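Local coordinates for xylan esterase, putative, AXE2C (Cellvibrio japonicus, PDB 2WAA), which removes acetyl groups from acetylated xylan and glucomannan during the breakdown of plant cell wall polysaccharides, at residues W184-K196 and N236-Y248. Numbering follows the deposited sequence.
With ACT (acetate ion), chain C; ACT (acetate ion), chain B.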
ATOM      1  N   TRP A 184       3.037  -7.949   0.608  1.00  6.98           N
ATOM      2  CA  TRP A 184       2.224  -9.167   0.500  1.00  7.80           C
ATOM      3  C   TRP A 184       2.329  -9.912   1.817  1.00  7.90           C
ATOM      4  O   TRP A 184       3.446 -10.309   2.234  1.00  9.06           O
ATOM      5  CB  TRP A 184       2.751 -10.040  -0.652  1.00  9.02           C
ATOM      6  CG  TRP A 184       1.726 -11.028  -1.164  1.00  9.39           C
ATOM      7  CD1 TRP A 184       1.174 -12.049  -0.469  1.00  8.82           C
ATOM      8  CD2 TRP A 184       1.179 -11.090  -2.481  1.00  8.54           C
ATOM      9  NE1 TRP A 184       0.299 -12.759  -1.257  1.00 10.09           N
ATOM     10  CE2 TRP A 184       0.274 -12.166  -2.502  1.00  8.74           C
ATOM     11  CE3 TRP A 184       1.337 -10.313  -3.633  1.00  9.38           C
ATOM     12  CZ2 TRP A 184      -0.447 -12.513  -3.639  1.00 11.95           C
ATOM     13  CZ3 TRP A 184       0.600 -10.645  -4.766  1.00 11.47           C
ATOM     14  CH2 TRP A 184      -0.283 -11.740  -4.756  1.00 10.56           C
ATOM     15  N   GLY A 185       1.205 -10.126   2.483  1.00  8.03           N
ATOM     16  CA  GLY A 185       1.261 -10.858   3.751  1.00  8.17           C
ATOM     17  C   GLY A 185       1.897 -12.240   3.653  1.00  8.50           C
ATOM     18  O   GLY A 185       1.653 -13.003   2.701  1.00  7.14           O
ATOM     19  N   GLY A 186       2.662 -12.591   4.682  1.00  7.90           N
ATOM     20  CA  GLY A 186       3.276 -13.914   4.764  1.00  7.92           C
ATOM     21  C   GLY A 186       4.536 -14.093   3.930  1.00  8.33           C
ATOM     22  O   GLY A 186       5.228 -15.094   4.106  1.00  7.52           O
ATOM     23  N   ARG A 187       4.868 -13.109   3.074  1.00  7.58           N
ATOM     24  CA  ARG A 187       6.001 -13.188   2.157  1.00  7.40           C
ATOM     25  C   ARG A 187       7.285 -12.565   2.711  1.00  7.74           C
ATOM     26  O   ARG A 187       7.219 -11.711   3.582  1.00  7.26           O
ATOM     27  CB  ARG A 187       5.638 -12.563   0.814  1.00  6.69           C
ATOM     28  CG  ARG A 187       4.407 -13.209   0.196  1.00  7.28           C
ATOM     29  CD  ARG A 187       4.671 -14.662  -0.365  1.00  7.69           C
ATOM     30  NE  ARG A 187       3.377 -15.213  -0.819  1.00  8.43           N
ATOM     31  CZ  ARG A 187       2.889 -15.040  -2.056  1.00  9.68           C
ATOM     32  NH1 ARG A 187       3.592 -14.352  -2.973  1.00  8.49           N
ATOM     33  NH2 ARG A 187       1.699 -15.543  -2.376  1.00 10.29           N
ATOM     34  N   GLY A 188       8.428 -13.047   2.211  1.00  7.07           N
ATOM     35  CA  GLY A 188       9.743 -12.554   2.640  1.00  7.62           C
ATOM     36  C   GLY A 188      10.598 -12.151   1.470  1.00  7.24           C
ATOM     37  O   GLY A 188      10.148 -12.164   0.287  1.00  6.75           O
ATOM     38  N   LEU A 189      11.842 -11.793   1.783  1.00  7.54           N
ATOM     39  CA  LEU A 189      12.830 -11.503   0.778  1.00  8.31           C
ATOM     40  C   LEU A 189      13.243 -12.804   0.046  1.00  9.64           C
ATOM     41  O   LEU A 189      13.413 -12.825  -1.190  1.00  9.41           O
ATOM     42  CB  LEU A 189      14.081 -10.897   1.446  1.00  8.51           C
ATOM     43  CG  LEU A 189      15.183 -10.575   0.465  1.00  8.97           C
ATOM     44  CD1 LEU A 189      14.823  -9.309  -0.359  1.00  9.32           C
ATOM     45  CD2 LEU A 189      16.457 -10.336   1.247  1.00  5.95           C
ATOM     46  N   ILE A 190      13.370 -13.878   0.828  1.00 10.41           N
ATOM     47  CA  ILE A 190      13.756 -15.197   0.276  1.00 11.85           C
ATOM     48  C   ILE A 190      12.824 -16.359   0.548  1.00 10.45           C
ATOM     49  O   ILE A 190      12.900 -17.381  -0.154  1.00 12.42           O
ATOM     50  CB  ILE A 190      15.204 -15.610   0.642  1.00 11.71           C
ATOM     51  CG1 ILE A 190      15.310 -16.041   2.108  1.00 13.04           C
ATOM     52  CG2 ILE A 190      16.211 -14.468   0.284  1.00 13.92           C
ATOM     53  CD1 ILE A 190      16.746 -16.565   2.445  1.00 13.99           C
ATOM     54  N   ARG A 191      11.958 -16.258   1.550  1.00 10.62           N
ATOM     55  CA  ARG A 191      11.000 -17.347   1.819  1.00  9.87           C
ATOM     56  C   ARG A 191       9.802 -16.840   2.576  1.00  9.92           C
ATOM     57  O   ARG A 191       9.855 -15.775   3.236  1.00 10.28           O
ATOM     58  CB  ARG A 191      11.660 -18.476   2.634  1.00  8.61           C
ATOM     59  CG  ARG A 191      12.061 -18.026   4.025  1.00  9.43           C
ATOM     60  CD  ARG A 191      12.964 -19.126   4.709  1.00 14.00           C
ATOM     61  NE  ARG A 191      13.442 -18.731   6.045  1.00 15.99           N
ATOM     62  CZ  ARG A 191      14.217 -19.508   6.816  1.00 19.10           C
ATOM     63  NH1 ARG A 191      14.565 -20.738   6.379  1.00 18.53           N
ATOM     64  NH2 ARG A 191      14.622 -19.088   8.021  1.00 13.90           N
ATOM     65  N   SER A 192       8.703 -17.576   2.466  1.00  9.81           N
ATOM     66  CA  SER A 192       7.500 -17.271   3.201  1.00 10.02           C
ATOM     67  C   SER A 192       7.560 -17.779   4.648  1.00 11.10           C
ATOM     68  O   SER A 192       8.485 -18.530   5.006  1.00 11.88           O
ATOM     69  CB  SER A 192       6.318 -17.859   2.447  1.00 10.19           C
ATOM     70  OG  SER A 192       6.301 -17.345   1.110  1.00 10.27           O
ATOM     71  N   TRP A 193       6.617 -17.333   5.481  1.00 10.38           N
ATOM     72  CA  TRP A 193       6.604 -17.655   6.923  1.00 11.14           C
ATOM     73  C   TRP A 193       6.659 -19.170   7.171  1.00 12.78           C
ATOM     74  O   TRP A 193       7.205 -19.626   8.191  1.00 12.14           O
ATOM     75  CB  TRP A 193       5.358 -17.072   7.576  1.00 10.56           C
ATOM     76  CG  TRP A 193       4.099 -17.729   7.136  1.00 12.08           C
ATOM     77  CD1 TRP A 193       3.345 -17.452   6.036  1.00 11.98           C
ATOM     78  CD2 TRP A 193       3.484 -18.851   7.788  1.00 16.73           C
ATOM     79  NE1 TRP A 193       2.238 -18.331   5.984  1.00 14.49           N
ATOM     80  CE2 TRP A 193       2.321 -19.189   7.056  1.00 16.48           C
ATOM     81  CE3 TRP A 193       3.804 -19.586   8.938  1.00 18.71           C
ATOM     82  CZ2 TRP A 193       1.478 -20.243   7.439  1.00 21.49           C
ATOM     83  CZ3 TRP A 193       2.960 -20.649   9.314  1.00 20.89           C
ATOM     84  CH2 TRP A 193       1.818 -20.958   8.573  1.00 21.95           C
ATOM     85  N   ASN A 194       6.095 -19.920   6.236  1.00 12.34           N
ATOM     86  CA  ASN A 194       5.957 -21.372   6.367  1.00 14.05           C
ATOM     87  C   ASN A 194       7.167 -22.111   5.825  1.00 14.32           C
ATOM     88  O   ASN A 194       7.143 -23.349   5.769  1.00 17.81           O
ATOM     89  CB  ASN A 194       4.665 -21.877   5.663  1.00 12.97           C
ATOM     90  CG  ASN A 194       4.637 -21.480   4.182  1.00 11.14           C
ATOM     91  OD1 ASN A 194       5.678 -21.149   3.626  1.00 13.00           O
ATOM     92  ND2 ASN A 194       3.456 -21.505   3.543  1.00 17.33           N
ATOM     93  N   GLY A 195       8.202 -21.378   5.415  1.00 13.51           N
ATOM     94  CA  GLY A 195       9.455 -21.950   4.981  1.00 14.08           C
ATOM     95  C   GLY A 195       9.572 -22.131   3.470  1.00 14.63           C
ATOM     96  O   GLY A 195      10.663 -22.388   2.960  1.00 14.83           O
ATOM     97  N   LYS A 196       8.440 -22.009   2.766  1.00 14.11           N
ATOM     98  CA  LYS A 196       8.406 -22.194   1.315  1.00 15.54           C
ATOM     99  C   LYS A 196       9.289 -21.171   0.637  1.00 14.88           C
ATOM    100  O   LYS A 196       9.239 -19.988   0.994  1.00 14.24           O
ATOM    101  CB  LYS A 196       6.964 -22.043   0.809  1.00 15.30           C
ATOM    102  CG  LYS A 196       6.175 -23.343   0.846  1.00 21.39           C
ATOM    103  CD  LYS A 196       4.982 -23.301  -0.145  1.00 28.83           C
ATOM    104  CE  LYS A 196       5.429 -22.601  -1.443  1.00 30.29           C
ATOM    105  NZ  LYS A 196       4.545 -22.772  -2.644  1.00 27.38           N
ATOM    106  N   ASN A 236       8.893 -12.526   7.797  1.00  8.80           N
ATOM    107  CA  ASN A 236       8.532 -13.906   7.414  1.00  9.20           C
ATOM    108  C   ASN A 236       9.753 -14.755   7.108  1.00 10.09           C
ATOM    109  O   ASN A 236       9.728 -15.985   7.289  1.00 10.04           O
ATOM    110  CB  ASN A 236       7.497 -13.871   6.269  1.00  8.96           C
ATOM    111  CG  ASN A 236       6.217 -13.184   6.711  1.00  7.22           C
ATOM    112  OD1 ASN A 236       5.635 -13.562   7.748  1.00  9.69           O
ATOM    113  ND2 ASN A 236       5.797 -12.105   5.980  1.00  7.93           N
ATOM    114  N   ASP A 237      10.824 -14.126   6.619  1.00 11.38           N
ATOM    115  CA  ASP A 237      12.071 -14.852   6.415  1.00 11.29           C
ATOM    116  C   ASP A 237      12.589 -15.457   7.714  1.00 12.44           C
ATOM    117  O   ASP A 237      13.295 -16.485   7.694  1.00 12.48           O
ATOM    118  CB  ASP A 237      13.162 -13.942   5.868  1.00 11.43           C
ATOM    119  CG  ASP A 237      12.833 -13.434   4.484  1.00 12.30           C
ATOM    120  OD1 ASP A 237      12.737 -14.284   3.560  1.00 10.70           O
ATOM    121  OD2 ASP A 237      12.640 -12.199   4.341  1.00  9.56           O
ATOM    122  N   PHE A 238      12.327 -14.757   8.831  1.00 12.53           N
ATOM    123  CA  PHE A 238      12.822 -15.185  10.172  1.00 13.00           C
ATOM    124  C   PHE A 238      11.833 -16.055  10.949  1.00 14.90           C
ATOM    125  O   PHE A 238      12.153 -16.557  12.041  1.00 14.49           O
ATOM    126  CB  PHE A 238      13.225 -13.939  11.016  1.00 13.03           C
ATOM    127  CG  PHE A 238      14.510 -13.323  10.549  1.00 12.41           C
ATOM    128  CD1 PHE A 238      14.590 -12.785   9.271  1.00 14.38           C
ATOM    129  CD2 PHE A 238      15.650 -13.337  11.328  1.00 12.19           C
ATOM    130  CE1 PHE A 238      15.777 -12.235   8.794  1.00 11.43           C
ATOM    131  CE2 PHE A 238      16.840 -12.800  10.880  1.00 11.38           C
ATOM    132  CZ  PHE A 238      16.932 -12.248   9.603  1.00 13.63           C
ATOM    133  N   SER A 239      10.643 -16.255  10.391  1.00 15.63           N
ATOM    134  CA  SER A 239       9.625 -17.048  11.092  0.50 16.89           C
ATOM    135  C   SER A 239      10.040 -18.489  11.315  1.00 18.14           C
ATOM    136  O   SER A 239       9.876 -19.014  12.419  1.00 18.22           O
ATOM    137  CB  SER A 239       8.284 -16.973  10.373  0.50 16.97           C
ATOM    138  OG  SER A 239       7.841 -15.650  10.449  0.50 15.10           O
ATOM    139  N   PRO A 240      10.596 -19.139  10.284  1.00 18.70           N
ATOM    140  CA  PRO A 240      11.049 -20.503  10.553  1.00 20.37           C
ATOM    141  C   PRO A 240      12.286 -20.575  11.450  1.00 21.69           C
ATOM    142  O   PRO A 240      12.472 -21.598  12.104  1.00 24.34           O
ATOM    143  CB  PRO A 240      11.422 -21.045   9.157  1.00 19.55           C
ATOM    144  CG  PRO A 240      10.722 -20.099   8.157  1.00 19.93           C
ATOM    145  CD  PRO A 240      10.745 -18.773   8.850  1.00 19.00           C
ATOM    146  N   GLY A 241      13.115 -19.525  11.473  1.00 19.69           N
ATOM    147  CA  GLY A 241      14.399 -19.514  12.165  1.00 18.66           C
ATOM    148  C   GLY A 241      15.206 -18.399  11.498  1.00 17.43           C
ATOM    149  O   GLY A 241      14.764 -17.806  10.505  1.00 16.96           O
ATOM    150  N   ILE A 242      16.382 -18.085  12.011  1.00 17.02           N
ATOM    151  CA  ILE A 242      17.206 -17.073  11.358  1.00 16.19           C
ATOM    152  C   ILE A 242      17.773 -17.653  10.086  1.00 16.43           C
ATOM    153  O   ILE A 242      18.428 -18.700  10.151  1.00 16.04           O
ATOM    154  CB  ILE A 242      18.354 -16.661  12.296  1.00 16.54           C
ATOM    155  CG1 ILE A 242      17.777 -15.935  13.516  1.00 16.60           C
ATOM    156  CG2 ILE A 242      19.410 -15.845  11.557  1.00 17.08           C
ATOM    157  CD1 ILE A 242      18.821 -15.685  14.662  1.00 18.94           C
ATOM    158  N   PRO A 243      17.557 -16.999   8.910  1.00 16.16           N
ATOM    159  CA  PRO A 243      18.099 -17.586   7.666  1.00 15.75           C
ATOM    160  C   PRO A 243      19.613 -17.460   7.528  1.00 17.48           C
ATOM    161  O   PRO A 243      20.246 -16.617   8.163  1.00 16.85           O
ATOM    162  CB  PRO A 243      17.412 -16.761   6.539  1.00 16.39           C
ATOM    163  CG  PRO A 243      17.009 -15.426   7.199  1.00 13.64           C
ATOM    164  CD  PRO A 243      16.708 -15.787   8.643  1.00 14.56           C
ATOM    165  N   ASP A 244      20.199 -18.304   6.694  1.00 17.53           N
ATOM    166  CA  ASP A 244      21.629 -18.231   6.408  1.00 19.80           C
ATOM    167  C   ASP A 244      22.129 -16.797   6.095  1.00 19.66           C
ATOM    168  O   ASP A 244      21.617 -16.135   5.162  1.00 19.68           O
ATOM    169  CB  ASP A 244      21.953 -19.148   5.212  1.00 20.06           C
ATOM    170  CG  ASP A 244      23.404 -19.106   4.853  1.00 23.10           C
ATOM    171  OD1 ASP A 244      24.228 -19.442   5.738  1.00 28.60           O
ATOM    172  OD2 ASP A 244      23.755 -18.727   3.713  1.00 25.06           O
ATOM    173  N   ARG A 245      23.151 -16.348   6.819  1.00 19.12           N
ATOM    174  CA  ARG A 245      23.641 -14.978   6.691  1.00 18.95           C
ATOM    175  C   ARG A 245      24.135 -14.619   5.295  1.00 19.81           C
ATOM    176  O   ARG A 245      23.661 -13.624   4.695  1.00 18.55           O
ATOM    177  CB  ARG A 245      24.701 -14.695   7.758  1.00 20.21           C
ATOM    178  CG  ARG A 245      25.459 -13.423   7.566  1.00 20.17           C
ATOM    179  CD  ARG A 245      26.379 -13.108   8.803  1.00 22.20           C
ATOM    180  NE  ARG A 245      26.596 -11.679   8.851  1.00 26.09           N
ATOM    181  CZ  ARG A 245      26.108 -10.834   9.770  1.00 26.98           C
ATOM    182  NH1 ARG A 245      25.428 -11.243  10.836  1.00 22.46           N
ATOM    183  NH2 ARG A 245      26.351  -9.543   9.621  1.00 29.65           N
ATOM    184  N   ALA A 246      25.073 -15.398   4.745  1.00 18.83           N
ATOM    185  CA  ALA A 246      25.567 -15.055   3.403  1.00 19.09           C
ATOM    186  C   ALA A 246      24.450 -15.048   2.361  1.00 17.76           C
ATOM    187  O   ALA A 246      24.418 -14.188   1.509  1.00 18.27           O
ATOM    188  CB  ALA A 246      26.747 -15.991   2.951  1.00 17.87           C
ATOM    189  N   THR A 247      23.540 -16.008   2.426  1.00 17.38           N
ATOM    190  CA  THR A 247      22.486 -16.122   1.441  1.00 17.70           C
ATOM    191  C   THR A 247      21.553 -14.892   1.516  1.00 16.68           C
ATOM    192  O   THR A 247      21.208 -14.251   0.515  1.00 16.84           O
ATOM    193  CB  THR A 247      21.615 -17.354   1.714  1.00 18.40           C
ATOM    194  OG1 THR A 247      22.396 -18.554   1.610  1.00 19.51           O
ATOM    195  CG2 THR A 247      20.459 -17.427   0.718  1.00 21.00           C
ATOM    196  N   TYR A 248      21.165 -14.558   2.724  1.00 15.26           N
ATOM    197  CA  TYR A 248      20.260 -13.435   2.894  1.00 13.67           C
ATOM    198  C   TYR A 248      20.909 -12.112   2.468  1.00 14.08           C
ATOM    199  O   TYR A 248      20.301 -11.301   1.743  1.00 13.87           O
ATOM    200  CB  TYR A 248      19.814 -13.364   4.337  1.00 12.45           C
ATOM    201  CG  TYR A 248      18.534 -12.582   4.467  1.00 12.84           C
ATOM    202  CD1 TYR A 248      17.313 -13.223   4.298  1.00 12.65           C
ATOM    203  CD2 TYR A 248      18.554 -11.219   4.770  1.00  9.95           C
ATOM    204  CE1 TYR A 248      16.104 -12.528   4.432  1.00 11.55           C
ATOM    205  CE2 TYR A 248      17.356 -10.506   4.932  1.00 11.34           C
ATOM    206  CZ  TYR A 248      16.142 -11.182   4.743  1.00 10.67           C
ATOM    207  OH  TYR A 248      14.949 -10.532   4.867  1.00 11.07           O
TER
HETATM  208  C   ACT C1343       3.270 -11.064   7.964  1.00 15.00           C
HETATM  209  O   ACT C1343       2.339 -11.826   8.404  1.00 15.14           O
HETATM  210  OXT ACT C1343       3.291 -10.899   6.722  1.00 13.71           O
HETATM  211  CH3 ACT C1343       4.284 -10.387   8.847  1.00 15.63           C
HETATM  212  C   ACT B1342       1.862 -17.201   1.465  1.00 40.68           C
HETATM  213  O   ACT B1342       1.541 -17.644   0.322  1.00 40.48           O
HETATM  214  OXT ACT B1342       2.376 -18.031   2.259  1.00 40.96           O
HETATM  215  CH3 ACT B1342       1.645 -15.771   1.861  1.00 39.28           C
HETATM  216  O   HOH W   1       8.769 -10.431   5.626  1.00  7.12           O
HETATM  217  O   HOH W   2      16.920 -21.019   9.038  0.50 18.14           O
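Gly186 and Asn236 meet at the probable oxyanion hole of this SGNH (GDSL-like) hydrolase, where both are inferred to stabilise the transition state. Gly186 N and Asn236 ND2 converge on OXT of a bound acetate (chain C), at 2.7 and 2.9 Å; an acetate, most likely this one, also bonds to Ser141 N and to NE2 of His316, the probable charge-relay histidine. The second N-H of Asn236 ND2 runs nearly straight (168°) to Arg187 O at 2.8 Å, close to the amide plane of Asn236, so that the two N-H bonds together fix the rotation of the carboxamide. A water joins Arg187 O to Asn236 N.

Behind this first shell, the Asp237 carboxylate gathers the backbone of the 184-196 loop. OD2 uses its syn lone pair for Leu189 N (2.7 Å) and receives Tyr248 OH from above the carboxylate plane, while OD1 takes both Ile190 N and Arg191 N. Leu189 CD2 lies over one face of the Tyr248 ring, 3.8 Å from its centroid, and Ile190 CD1 reaches its edge.

Extended from CG to NE, the Arg191 chain carries its guanidinium between Pro240 CG and Pro243 CB on opposite faces; in its plane, NE and NH2 share Asp237 O, at 2.8 and 2.9 Å.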